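Local coordinates for Hut operon positive regulatory protein (PDB 4H4L), which binds cis-acting regulatory sequences on mRNA in the presence of histidine, suppressing transcription termination and so activating the hut operon for histidine utilization, at residues L15-E20 with G101-V106; K36-K41 with S61-S66. The protein carries 1 engineered substitution. All blocks are in the same frame, centred on the assembly; numbering follows the deposited sequence.

Contact 1 of 2, residues L15-E20 with G101-V106; sequences LLLLNE and GLRFAV
R103 reaches from the strand across to the end of the helix, its side chain and that of L17 lying antiparallel. Its CG lies anti to the backbone N (chi1 180°), and the chain continues extended to NE, its CB, CG and CD lying against L17 CD2 before the guanidinium arrives at the turn. R103 CB starts 3.7 Å from L17 CD2. CG comes nearest to the same methyl, R103 CG to L17 CD2 measuring 3.6 Å, and CD still touches it at 3.8 Å. Beyond, NE and CZ run past the carbonyl of L17, and the L17 carbonyl carbon lies over one face of the guanidinium. R103 NH1 stands 3.2 Å from L17 O, but the angle is too poor for a hydrogen bond. R103 NH1 also packs against E20 C at 3.3 Å, with E20 N at the guanidinium edge, in plane. The E20 carboxylate turns instead to R8 and R11 of the second subunit, forming salt bridges with both. The contact lays the C-terminal end of helix 9-17 on one face of the antiparallel sheet, over strand 99-109; the other face carries helix 47-60, which receives F104. An alanine in place of R103 removes everything beyond CB and would probably open a gap beside L17 CD2 and E20. Further along the strand, A105 points its CB at the helix, where L17 CG meets it at 3.7 Å. L16 CD2 reaches that methyl more loosely, 4.2 Å from A105 CB, while its side chain also packs on V37 and L39.

Contact 2 of 2, residues K36-K41 with S61-S66; sequences KVCLGK and SGVIQS
S61, just past the end of helix 47-60, points its CB toward the strand and packs against C38. Its chi1 of 68° sets OG between the backbone N and the carbonyl carbon, where it hydrogen-bonds to A57 O of the preceding helix. Against the strand S61 OG makes packing contacts, lying 3.7 Å from C38 CB and 3.8 Å from C38 SG. G62 follows beneath the lysine: K36, its chain bent at chi2 (54°) and chi4 (61°), folds over the loop and brings NZ to 3.4 Å from G62 CA. K36 CG also rests 4.0 Å from V63 CA, so the aliphatic part of the lysine covers the backbone at this step. V63 is buried. V63 CG2 presses on C38 CB at 3.3 Å and also touches the carbonyl carbon of V37. The V63 carbonyl oxygen accepts a hydrogen bond from R108, and its side chain packs on V106, both on the neighbouring strand 99-109. I64 then turns away from the strand to pack on helix 70-87. With no hydrogen bond between the two segments, side-chain packing here joins outer strand 36-44 to the loop linking helices 47-60 and 70-87, on the face of the HutP antiparallel sheet that carries helix 47-60.

How the contacts relate
Both contacts rest on one sheet: strands 99-109 and 36-44 are neighbours, joined by probable hydrogen bonds from V106 N to C38 O and from F104 N to G40 O. Contact 1 loads its helix end onto one face, contact 2 its loop onto the other, with centres about 13 Å apart. Each is partly buried, with an apolar middle of leucine and alanine in contact 1, of valine and cysteine in contact 2, and a long basic side chain beside it. R103 is partly exposed and packs on L39, whereas K36 is exposed. Contact 1 lies beside the second subunit; no other chain of the assembly touches contact 2.

Contact 1 of 2, residues L15-E20 with G101-V106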
loop_
_atom_site.group_PDB
_atom_site.type_symbol
_atom_site.label_atom_id
_atom_site.label_comp_id
_atom_site.label_asym_id
_atom_site.label_seq_id
_atom_site.Cartn_x
_atom_site.Cartn_y
_atom_site.Cartn_z
ATOM N N LEU A 15 3.934 16.464 -22.614
ATOM C CA LEU A 15 4.748 17.208 -23.577
ATOM C C LEU A 15 4.807 18.669 -23.139
ATOM O O LEU A 15 5.844 19.331 -23.233
ATOM C CB LEU A 15 4.169 17.103 -24.992
ATOM C CG LEU A 15 4.379 15.803 -25.794
ATOM C CD1 LEU A 15 3.085 15.385 -26.474
ATOM C CD2 LEU A 15 5.526 15.876 -26.809
ATOM N N LEU A 16 3.686 19.157 -22.632
ATOM C CA LEU A 16 3.593 20.539 -22.209
ATOM C C LEU A 16 4.549 20.801 -21.057
ATOM O O LEU A 16 5.334 21.749 -21.087
ATOM C CB LEU A 16 2.155 20.879 -21.816
ATOM C CG LEU A 16 1.919 22.143 -20.999
ATOM C CD1 LEU A 16 2.317 23.394 -21.791
ATOM C CD2 LEU A 16 0.457 22.174 -20.553
ATOM N N LEU A 17 4.497 19.913 -20.077
ATOM C CA LEU A 17 5.268 20.012 -18.855
ATOM C C LEU A 17 6.762 19.808 -19.092
ATOM O O LEU A 17 7.592 20.507 -18.508
ATOM C CB LEU A 17 4.755 18.965 -17.877
ATOM C CG LEU A 17 4.573 19.301 -16.414
ATOM C CD1 LEU A 17 4.000 18.063 -15.767
ATOM C CD2 LEU A 17 5.900 19.631 -15.771
ATOM N N LEU A 18 7.121 18.865 -19.946
ATOM C CA LEU A 18 8.542 18.607 -20.143
ATOM C C LEU A 18 9.241 19.615 -21.049
ATOM O O LEU A 18 10.449 19.492 -21.283
ATOM C CB LEU A 18 8.753 17.189 -20.647
ATOM C CG LEU A 18 8.082 16.111 -19.790
ATOM C CD1 LEU A 18 8.211 14.770 -20.481
ATOM C CD2 LEU A 18 8.631 16.085 -18.363
ATOM N N ASN A 19 8.487 20.619 -21.517
ATOM C CA ASN A 19 8.987 21.614 -22.483
ATOM C C ASN A 19 9.162 23.057 -21.981
ATOM O O ASN A 19 8.595 23.993 -22.564
ATOM C CB ASN A 19 8.165 21.581 -23.783
ATOM C CG ASN A 19 8.482 20.363 -24.646
ATOM O OD1 ASN A 19 9.638 19.953 -24.767
ATOM N ND2 ASN A 19 7.450 19.782 -25.259
ATOM N N GLU A 20 9.952 23.215 -20.909
ATOM C CA GLU A 20 10.512 24.511 -20.470
ATOM C C GLU A 20 9.485 25.604 -20.181
ATOM O O GLU A 20 9.370 26.575 -20.941
ATOM C CB GLU A 20 11.532 25.042 -21.495
ATOM C CG GLU A 20 12.873 24.324 -21.492
ATOM C CD GLU A 20 12.841 22.980 -22.205
ATOM O OE1 GLU A 20 13.348 21.987 -21.627
ATOM O OE2 GLU A 20 12.312 22.914 -23.340
ATOM N N GLY A 101 11.098 18.585 -5.794
ATOM C CA GLY A 101 11.002 19.852 -6.481
ATOM C C GLY A 101 10.205 19.513 -7.731
ATOM O O GLY A 101 10.743 18.900 -8.687
ATOM N N LEU A 102 8.916 19.865 -7.732
ATOM C CA LEU A 102 8.106 19.522 -8.883
ATOM C C LEU A 102 7.838 20.712 -9.794
ATOM O O LEU A 102 8.143 21.867 -9.460
ATOM C CB LEU A 102 6.814 18.845 -8.454
ATOM C CG LEU A 102 6.922 17.467 -7.792
ATOM C CD1 LEU A 102 5.529 16.965 -7.462
ATOM C CD2 LEU A 102 7.625 16.459 -8.687
ATOM N N ARG A 103 7.331 20.396 -10.976
ATOM C CA ARG A 103 6.605 21.332 -11.804
ATOM C C ARG A 103 5.365 20.537 -12.162
ATOM O O ARG A 103 5.468 19.328 -12.305
ATOM C CB ARG A 103 7.395 21.688 -13.064
ATOM C CG ARG A 103 6.667 22.678 -13.986
ATOM C CD ARG A 103 7.443 23.053 -15.254
ATOM N NE ARG A 103 6.621 23.853 -16.182
ATOM C CZ ARG A 103 6.922 24.102 -17.459
ATOM N NH1 ARG A 103 8.037 23.626 -18.003
ATOM N NH2 ARG A 103 6.100 24.834 -18.197
ATOM N N PHE A 104 4.221 21.207 -12.298
ATOM C CA PHE A 104 2.946 20.568 -12.632
ATOM C C PHE A 104 2.195 21.220 -13.804
ATOM O O PHE A 104 2.191 22.452 -13.975
ATOM C CB PHE A 104 2.024 20.492 -11.390
ATOM C CG PHE A 104 1.693 21.834 -10.790
ATOM C CD1 PHE A 104 0.525 22.520 -11.167
ATOM C CD2 PHE A 104 2.536 22.419 -9.838
ATOM C CE1 PHE A 104 0.226 23.767 -10.628
ATOM C CE2 PHE A 104 2.232 23.676 -9.274
ATOM C CZ PHE A 104 1.075 24.350 -9.671
ATOM N N ALA A 105 1.553 20.371 -14.591
ATOM C CA ALA A 105 0.649 20.798 -15.622
ATOM C C ALA A 105 -0.709 20.292 -15.221
ATOM O O ALA A 105 -0.779 19.188 -14.672
ATOM C CB ALA A 105 1.056 20.171 -16.930
ATOM N N VAL A 106 -1.771 21.071 -15.475
ATOM C CA VAL A 106 -3.163 20.602 -15.308
ATOM C C VAL A 106 -4.021 20.861 -16.547
ATOM O O VAL A 106 -4.280 22.006 -16.908
ATOM C CB VAL A 106 -3.903 21.274 -14.132
ATOM C CG1 VAL A 106 -5.275 20.645 -13.949
ATOM C CG2 VAL A 106 -3.092 21.202 -12.854
#

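Contact 2 of 2, residues K36-K41 with S61-S66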
loop_
_atom_site.group_PDB
_atom_site.type_symbol
_atom_site.label_atom_id
_atom_site.label_comp_id
_atom_site.label_asym_id
_atom_site.label_seq_id
_atom_site.Cartn_x
_atom_site.Cartn_y
_atom_site.Cartn_z
ATOM N N LYS A 36 -8.786 24.103 -21.159
ATOM C CA LYS A 36 -8.406 24.867 -19.987
ATOM C C LYS A 36 -7.054 24.304 -19.489
ATOM O O LYS A 36 -6.874 23.099 -19.347
ATOM C CB LYS A 36 -9.502 24.744 -18.940
ATOM C CG LYS A 36 -10.087 26.072 -18.473
ATOM C CD LYS A 36 -10.577 26.940 -19.624
ATOM C CE LYS A 36 -11.533 28.008 -19.122
ATOM N NZ LYS A 36 -10.920 28.943 -18.130
ATOM N N VAL A 37 -6.078 25.164 -19.257
ATOM C CA VAL A 37 -4.728 24.675 -19.005
ATOM C C VAL A 37 -3.936 25.565 -18.092
ATOM O O VAL A 37 -4.008 26.774 -18.182
ATOM C CB VAL A 37 -3.929 24.426 -20.303
ATOM C CG1 VAL A 37 -3.630 25.722 -21.045
ATOM C CG2 VAL A 37 -2.651 23.657 -19.995
ATOM N N CYS A 38 -3.135 24.937 -17.248
ATOM C CA CYS A 38 -2.571 25.582 -16.092
ATOM C C CYS A 38 -1.220 24.955 -15.748
ATOM O O CYS A 38 -1.048 23.738 -15.814
ATOM C CB CYS A 38 -3.585 25.430 -14.958
ATOM S SG CYS A 38 -2.920 25.541 -13.308
ATOM N N LEU A 39 -0.256 25.796 -15.397
ATOM C CA LEU A 39 1.104 25.341 -15.096
ATOM C C LEU A 39 1.565 25.932 -13.789
ATOM O O LEU A 39 0.946 26.866 -13.289
ATOM C CB LEU A 39 2.072 25.763 -16.201
ATOM C CG LEU A 39 1.825 25.167 -17.584
ATOM C CD1 LEU A 39 2.993 25.503 -18.486
ATOM C CD2 LEU A 39 1.644 23.665 -17.499
ATOM N N GLY A 40 2.648 25.399 -13.238
ATOM C CA GLY A 40 3.176 25.912 -11.976
ATOM C C GLY A 40 4.307 25.096 -11.390
ATOM O O GLY A 40 4.677 24.073 -11.948
ATOM N N LYS A 41 4.816 25.554 -10.245
ATOM C CA LYS A 41 5.966 24.965 -9.566
ATOM C C LYS A 41 5.855 24.961 -8.037
ATOM O O LYS A 41 5.484 25.947 -7.403
ATOM C CB LYS A 41 7.250 25.692 -9.954
ATOM C CG LYS A 41 7.960 25.123 -11.170
ATOM C CD LYS A 41 9.212 25.934 -11.487
ATOM C CE LYS A 41 8.859 27.277 -12.135
ATOM N NZ LYS A 41 8.177 27.123 -13.453
ATOM N N SER A 61 -6.507 30.332 -11.800
ATOM C CA SER A 61 -6.875 30.244 -13.218
ATOM C C SER A 61 -8.252 29.583 -13.389
ATOM O O SER A 61 -8.967 29.284 -12.405
ATOM C CB SER A 61 -5.793 29.565 -14.057
ATOM O OG SER A 61 -5.665 28.192 -13.736
ATOM N N GLY A 62 -8.649 29.373 -14.634
ATOM C CA GLY A 62 -10.046 29.044 -14.892
ATOM C C GLY A 62 -10.320 27.578 -14.733
ATOM O O GLY A 62 -11.461 27.132 -14.812
ATOM N N VAL A 63 -9.251 26.839 -14.466
ATOM C CA VAL A 63 -9.196 25.397 -14.641
ATOM C C VAL A 63 -10.245 24.576 -13.891
ATOM O O VAL A 63 -10.798 23.631 -14.451
ATOM C CB VAL A 63 -7.767 24.908 -14.391
ATOM C CG1 VAL A 63 -7.642 23.426 -14.698
ATOM C CG2 VAL A 63 -6.812 25.721 -15.265
ATOM N N ILE A 64 -10.528 24.930 -12.641
ATOM C CA ILE A 64 -11.724 24.406 -11.971
ATOM C C ILE A 64 -12.524 25.486 -11.202
ATOM O O ILE A 64 -11.962 26.436 -10.651
ATOM C CB ILE A 64 -11.444 23.159 -11.069
ATOM C CG1 ILE A 64 -10.781 23.531 -9.754
ATOM C CG2 ILE A 64 -10.625 22.105 -11.798
ATOM C CD1 ILE A 64 -11.254 22.690 -8.589
ATOM N N GLN A 65 -13.840 25.311 -11.189
ATOM C CA GLN A 65 -14.763 26.125 -10.427
ATOM C C GLN A 65 -14.290 26.219 -8.984
ATOM O O GLN A 65 -14.047 25.198 -8.359
ATOM C CB GLN A 65 -16.131 25.444 -10.476
ATOM C CG GLN A 65 -17.298 26.291 -10.008
ATOM C CD GLN A 65 -18.549 25.465 -9.716
ATOM O OE1 GLN A 65 -18.713 24.351 -10.218
ATOM N NE2 GLN A 65 -19.435 26.016 -8.889
ATOM N N SER A 66 -14.212 27.432 -8.447
ATOM C CA SER A 66 -13.791 27.629 -7.061
ATOM C C SER A 66 -14.912 27.366 -6.049
ATOM O O SER A 66 -14.650 27.167 -4.863
ATOM C CB SER A 66 -13.234 29.042 -6.868
#